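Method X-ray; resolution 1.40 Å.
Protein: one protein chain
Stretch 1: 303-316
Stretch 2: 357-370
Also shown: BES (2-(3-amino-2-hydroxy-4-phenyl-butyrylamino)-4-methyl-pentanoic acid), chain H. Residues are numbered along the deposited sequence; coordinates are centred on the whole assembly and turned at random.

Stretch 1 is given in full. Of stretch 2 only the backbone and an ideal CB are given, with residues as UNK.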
# COMPACT_ATOMS: atom_id res chain seq x y z
N VAL A 303 -26.21 -7.39 8.72
CA VAL A 303 -27.49 -6.82 8.37
C VAL A 303 -28.60 -7.88 8.23
O VAL A 303 -29.63 -7.64 7.59
CB VAL A 303 -27.44 -6.03 7.03
CG1 VAL A 303 -26.59 -4.73 7.26
CG2 VAL A 303 -26.80 -6.88 5.84
N GLY A 304 -28.35 -9.04 8.85
CA GLY A 304 -29.40 -10.12 8.79
C GLY A 304 -29.68 -10.89 10.06
O GLY A 304 -30.43 -11.84 9.91
N SER A 305 -29.15 -10.52 11.23
CA SER A 305 -29.34 -11.40 12.46
C SER A 305 -30.67 -11.18 13.18
O SER A 305 -30.92 -10.05 13.66
CB SER A 305 -28.20 -11.14 13.45
OG SER A 305 -28.40 -12.06 14.59
N LYS A 306 -31.38 -12.31 13.43
CA LYS A 306 -32.64 -12.28 14.22
C LYS A 306 -32.30 -11.83 15.66
O LYS A 306 -33.18 -11.33 16.40
CB LYS A 306 -33.25 -13.70 14.20
CG LYS A 306 -32.57 -14.67 15.09
CD LYS A 306 -33.22 -16.12 14.91
CE LYS A 306 -32.83 -16.99 16.17
NZ LYS A 306 -33.16 -16.35 17.55
N ASP A 307 -31.09 -12.03 16.12
CA ASP A 307 -30.72 -11.72 17.48
C ASP A 307 -30.00 -10.40 17.75
O ASP A 307 -29.38 -10.21 18.80
CB ASP A 307 -29.84 -12.88 17.94
CG ASP A 307 -30.60 -14.19 18.10
OD1 ASP A 307 -31.86 -14.19 18.34
OD2 ASP A 307 -29.92 -15.23 17.99
N ALA A 308 -29.96 -9.52 16.73
CA ALA A 308 -29.42 -8.19 16.91
C ALA A 308 -30.56 -7.24 16.99
O ALA A 308 -31.70 -7.59 16.71
CB ALA A 308 -28.58 -7.84 15.61
N GLY A 309 -30.19 -5.98 17.24
CA GLY A 309 -31.20 -4.96 17.33
C GLY A 309 -31.66 -4.23 16.10
O GLY A 309 -31.78 -4.85 15.03
N ASP A 310 -32.03 -2.96 16.28
CA ASP A 310 -32.67 -2.25 15.18
C ASP A 310 -31.53 -1.73 14.26
O ASP A 310 -30.42 -1.55 14.69
CB ASP A 310 -33.43 -0.99 15.63
CG ASP A 310 -34.53 -1.28 16.68
OD1 ASP A 310 -34.71 -0.42 17.60
OD2 ASP A 310 -35.20 -2.32 16.55
N LEU A 311 -31.90 -1.43 13.04
CA LEU A 311 -30.92 -0.85 12.08
C LEU A 311 -30.40 0.52 12.57
O LEU A 311 -31.22 1.35 13.06
CB LEU A 311 -31.65 -0.76 10.71
CG LEU A 311 -30.74 -0.50 9.51
CD1 LEU A 311 -29.74 -1.56 9.35
CD2 LEU A 311 -31.69 -0.27 8.32
N ILE A 312 -29.13 0.82 12.33
CA ILE A 312 -28.61 2.14 12.60
C ILE A 312 -27.62 2.46 11.50
O ILE A 312 -27.06 1.54 10.86
CB ILE A 312 -27.95 2.20 14.00
CG1 ILE A 312 -27.48 3.63 14.37
CG2 ILE A 312 -26.85 1.21 14.09
CD1 ILE A 312 -27.39 3.78 15.90
N MET A 313 -27.35 3.75 11.32
CA MET A 313 -26.27 4.12 10.37
C MET A 313 -25.11 4.69 11.17
O MET A 313 -25.33 5.61 11.91
CB MET A 313 -26.77 5.23 9.50
CG MET A 313 -27.99 4.85 8.70
SD MET A 313 -28.69 6.13 7.63
CE MET A 313 -29.29 7.33 8.88
N TYR A 314 -23.88 4.22 10.96
CA TYR A 314 -22.76 4.76 11.70
C TYR A 314 -21.82 5.51 10.76
O TYR A 314 -21.47 5.06 9.67
CB TYR A 314 -21.95 3.64 12.32
CG TYR A 314 -22.53 3.05 13.59
CD1 TYR A 314 -22.96 3.85 14.62
CD2 TYR A 314 -22.65 1.69 13.70
CE1 TYR A 314 -23.52 3.24 15.80
CE2 TYR A 314 -23.21 1.05 14.90
CZ TYR A 314 -23.59 1.87 15.92
OH TYR A 314 -24.17 1.31 17.07
N THR A 315 -21.35 6.69 11.21
CA THR A 315 -20.38 7.41 10.49
C THR A 315 -19.09 7.54 11.35
O THR A 315 -19.17 7.48 12.62
CB THR A 315 -20.81 8.81 10.00
OG1 THR A 315 -21.03 9.58 11.21
CG2 THR A 315 -22.14 8.70 9.24
N ILE A 316 -17.95 7.76 10.72
CA ILE A 316 -16.66 7.77 11.49
C ILE A 316 -16.62 8.95 12.45
O ILE A 316 -16.10 8.71 13.56
CB ILE A 316 -15.50 7.91 10.45
CG1 ILE A 316 -15.46 6.67 9.51
CG2 ILE A 316 -14.15 8.11 11.15
CD1 ILE A 316 -15.49 5.31 10.17
N UNK A 357 -18.37 10.88 1.45
CA UNK A 357 -19.45 10.61 2.45
C UNK A 357 -19.69 9.09 2.61
O UNK A 357 -19.85 8.43 1.58
CB UNK A 357 -20.75 11.29 2.03
N UNK A 358 -19.72 8.50 3.78
CA UNK A 358 -19.74 7.04 3.87
C UNK A 358 -20.49 6.73 5.14
O UNK A 358 -20.39 7.52 6.15
CB UNK A 358 -18.34 6.43 3.87
N UNK A 359 -21.21 5.61 5.19
CA UNK A 359 -21.82 5.17 6.43
C UNK A 359 -21.94 3.67 6.39
O UNK A 359 -22.19 3.08 5.28
CB UNK A 359 -23.18 5.83 6.65
N UNK A 360 -21.92 3.09 7.57
CA UNK A 360 -22.15 1.64 7.83
C UNK A 360 -23.57 1.47 8.24
O UNK A 360 -24.10 2.17 9.15
CB UNK A 360 -21.22 1.08 8.91
N UNK A 361 -24.21 0.53 7.59
CA UNK A 361 -25.59 0.02 7.95
C UNK A 361 -25.46 -1.33 8.64
O UNK A 361 -24.83 -2.22 8.07
CB UNK A 361 -26.48 -0.12 6.71
N UNK A 362 -25.98 -1.41 9.89
CA UNK A 362 -25.74 -2.60 10.77
C UNK A 362 -26.88 -2.62 11.76
O UNK A 362 -27.48 -1.55 12.05
CB UNK A 362 -24.39 -2.55 11.49
N UNK A 363 -27.23 -3.85 12.21
CA UNK A 363 -28.24 -3.93 13.29
C UNK A 363 -27.48 -3.89 14.63
O UNK A 363 -26.59 -4.65 14.85
CB UNK A 363 -29.09 -5.20 13.17
N UNK A 364 -27.90 -2.94 15.50
CA UNK A 364 -27.18 -2.68 16.77
C UNK A 364 -28.22 -2.50 17.88
O UNK A 364 -29.33 -2.06 17.67
CB UNK A 364 -26.28 -1.45 16.66
N UNK A 365 -27.88 -2.99 19.09
CA UNK A 365 -26.67 -3.70 19.45
C UNK A 365 -26.59 -5.08 18.73
O UNK A 365 -27.63 -5.74 18.42
CB UNK A 365 -26.61 -3.88 20.97
N UNK A 366 -25.36 -5.48 18.50
CA UNK A 366 -25.09 -6.67 17.73
C UNK A 366 -25.44 -7.92 18.55
O UNK A 366 -25.49 -7.91 19.80
CB UNK A 366 -23.62 -6.70 17.29
N UNK A 367 -25.66 -9.01 17.85
CA UNK A 367 -26.01 -10.31 18.46
C UNK A 367 -24.84 -10.88 19.29
O UNK A 367 -23.67 -10.47 19.16
CB UNK A 367 -26.41 -11.31 17.37
N UNK A 368 -25.14 -11.87 20.14
CA UNK A 368 -24.06 -12.49 20.91
C UNK A 368 -23.11 -13.38 20.10
O UNK A 368 -22.02 -13.74 20.61
CB UNK A 368 -24.67 -13.32 22.04
N UNK A 369 -23.49 -13.68 18.84
CA UNK A 369 -22.84 -14.71 18.00
C UNK A 369 -21.70 -14.15 17.14
O UNK A 369 -20.93 -14.91 16.55
CB UNK A 369 -23.88 -15.37 17.09
N UNK A 370 -21.54 -12.82 17.19
CA UNK A 370 -20.54 -12.11 16.49
C UNK A 370 -19.11 -12.68 16.73
O UNK A 370 -18.72 -12.80 17.87
CB UNK A 370 -20.61 -10.64 16.90
N2 BES H . -18.61 -6.04 11.55
C1 BES H . -17.41 -5.81 12.35
C6 BES H . -17.48 -4.39 12.91
C7 BES H . -18.52 -4.09 14.00
C8 BES H . -18.83 -5.01 15.03
C12 BES H . -19.14 -2.83 13.97
C9 BES H . -19.77 -4.64 16.02
C11 BES H . -20.09 -2.46 14.97
C10 BES H . -20.40 -3.38 15.98
C2 BES H . -16.16 -6.00 11.48
O2 BES H . -16.46 -7.22 10.82
C3 BES H . -15.03 -6.19 12.44
O3 BES H . -15.05 -7.19 13.15
N1 BES H . -14.17 -5.24 12.54
C4 BES H . -13.09 -5.35 13.53
C13 BES H . -12.29 -4.08 13.33
C14 BES H . -11.64 -3.95 11.95
C15 BES H . -10.81 -2.68 12.05
C16 BES H . -10.81 -5.16 11.51
C5 BES H . -13.58 -5.28 14.97
O1 BES H . -12.82 -5.68 15.90
O4 BES H . -14.70 -4.81 15.27

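Position 357 lies beyond the reach of stretch 1, and its phi of -56° admits proline among others; it is Pro357. Position 358 is extended, with nothing of stretch 1 near its CB, so the contact sets no rule; it is Ala358.

At 359 the ideal CB sits 3.6 Å from Tyr314 O and 4.0 Å from Thr315 CG2, which suits a small side chain, though a sideways CB would let others pass. Ala359 is deposited, its CB 4.2 Å from Thr315 CG2.

Position 360 is paired with Tyr314 through two backbone bonds, Tyr314 N to the O of 360 (2.7 Å) and the N of 360 to Tyr314 O (2.9 Å). Its CB shares a face with the tyrosine ring, so a branched or aromatic apolar residue would suit. Leu360 lays CD2 against the ring edge, 4.1 Å from Tyr314 CD2.

Position 361 shares the other face with Leu311 and Met313, and Val303 CG1 lies 4.6 Å from the ideal CB. Leucine, methionine or an aromatic could serve. Phe361 brings CE1 to 3.6 Å from Met313 CG, and the sulfur approaches its ring obliquely.

Position 362 pairs with Ile312 and shares a face with Ile312 and Tyr314, with Tyr314 CD2 5.1 Å from the ideal CB; that gap invites a beta-branched or longer aliphatic. Ile362 answers with CG2, 3.5 Å from Tyr314 CD2 and 3.9 Å from Ile312 CG2, while its CD1 reaches BES C11 at 3.6 Å.

At 363 the ideal CB is tight against Gly309 O (3.3 Å), but beyond it lie Leu311 CD1 and the carbonyl of Val303. A flat side chain ending in a donor would use both; a plain aromatic would use the first. His363 places its ring face under Leu311 CD1 and gives a weak hydrogen bond from NE2 to Val303 O (3.2 Å).

Position 364 has Tyr314 OH 3.5 Å and Ile312 CG2 3.7 Å from its ideal CB: little room, so a small residue is the simplest choice. Ala364 touches both.

Position 365 points away, and the peptide before it is cis, a strong hint of proline. Pro365 offers its O to Gly309 N (2.8 Å). Position 366 also points away; it is Val366.

At 367 the ideal CB is 3.5 Å from both Ser305 OG and Asp307 O, so a polar chain could work beside the serine. Glu367 OE2 accepts from a water (2.9 Å) that also bonds Ser305 OG (2.7 Å).

Position 368, second in a type I turn, suits Pro368. Position 369 points toward Asp307, calling for a long donor: Trp369 NE1 gives OD2 of Asp307 a 2.6 Å bond. Position 370 is out of reach; it is Tyr370.

Stretch 2, residues 357-370: PAALFIHAPVEPWY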
# COMPACT_ATOMS: atom_id res chain seq x y z
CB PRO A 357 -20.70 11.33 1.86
CG PRO A 357 -20.16 12.38 0.84
CD PRO A 357 -18.87 11.64 0.29
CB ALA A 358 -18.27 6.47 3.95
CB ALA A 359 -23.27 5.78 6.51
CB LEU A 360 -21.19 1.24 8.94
CG LEU A 360 -21.56 -0.09 9.58
CD1 LEU A 360 -21.50 -1.33 8.61
CD2 LEU A 360 -20.59 -0.37 10.83
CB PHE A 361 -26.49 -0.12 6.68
CG PHE A 361 -26.78 1.21 6.03
CD1 PHE A 361 -28.03 1.78 6.20
CD2 PHE A 361 -25.81 1.92 5.31
CE1 PHE A 361 -28.36 3.05 5.65
CE2 PHE A 361 -26.14 3.21 4.75
CZ PHE A 361 -27.37 3.76 4.95
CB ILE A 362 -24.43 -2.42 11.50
CG1 ILE A 362 -24.14 -3.65 12.40
CG2 ILE A 362 -24.31 -1.08 12.25
CD1 ILE A 362 -22.60 -3.73 12.79
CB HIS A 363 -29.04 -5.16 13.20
CG HIS A 363 -29.86 -5.27 11.96
ND1 HIS A 363 -31.03 -4.60 11.72
CD2 HIS A 363 -29.63 -6.02 10.85
CE1 HIS A 363 -31.48 -4.90 10.50
NE2 HIS A 363 -30.65 -5.79 9.98
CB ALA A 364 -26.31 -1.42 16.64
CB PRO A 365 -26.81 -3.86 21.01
CG PRO A 365 -28.27 -3.82 21.20
CD PRO A 365 -28.81 -2.81 20.22
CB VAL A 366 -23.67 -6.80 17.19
CG1 VAL A 366 -23.27 -5.49 16.36
CG2 VAL A 366 -22.61 -7.08 18.30
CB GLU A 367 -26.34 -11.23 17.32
CG GLU A 367 -25.07 -11.53 16.48
CD GLU A 367 -25.03 -10.71 15.22
OE1 GLU A 367 -25.46 -9.54 15.22
OE2 GLU A 367 -24.64 -11.30 14.15
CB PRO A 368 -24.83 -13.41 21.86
CG PRO A 368 -26.20 -12.90 21.88
CD PRO A 368 -26.46 -12.34 20.49
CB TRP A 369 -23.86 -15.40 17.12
CG TRP A 369 -25.18 -15.62 17.76
CD1 TRP A 369 -26.39 -15.27 17.29
CD2 TRP A 369 -25.40 -16.26 19.04
NE1 TRP A 369 -27.39 -15.67 18.14
CE2 TRP A 369 -26.80 -16.25 19.24
CE3 TRP A 369 -24.55 -16.84 19.98
CZ2 TRP A 369 -27.40 -16.80 20.39
CZ3 TRP A 369 -25.13 -17.36 21.16
CH2 TRP A 369 -26.56 -17.32 21.33
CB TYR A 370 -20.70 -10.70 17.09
CG TYR A 370 -19.61 -9.75 16.74
CD1 TYR A 370 -19.33 -9.48 15.44
CD2 TYR A 370 -18.89 -9.10 17.73
CE1 TYR A 370 -18.31 -8.59 15.09
CE2 TYR A 370 -17.87 -8.21 17.40
CZ TYR A 370 -17.58 -7.99 16.07
OH TYR A 370 -16.57 -7.10 15.72
O HOH W 1 -26.27 -13.72 14.12
O HOH W 2 -28.67 -7.77 21.17
O HOH W 3 -18.22 8.08 7.74
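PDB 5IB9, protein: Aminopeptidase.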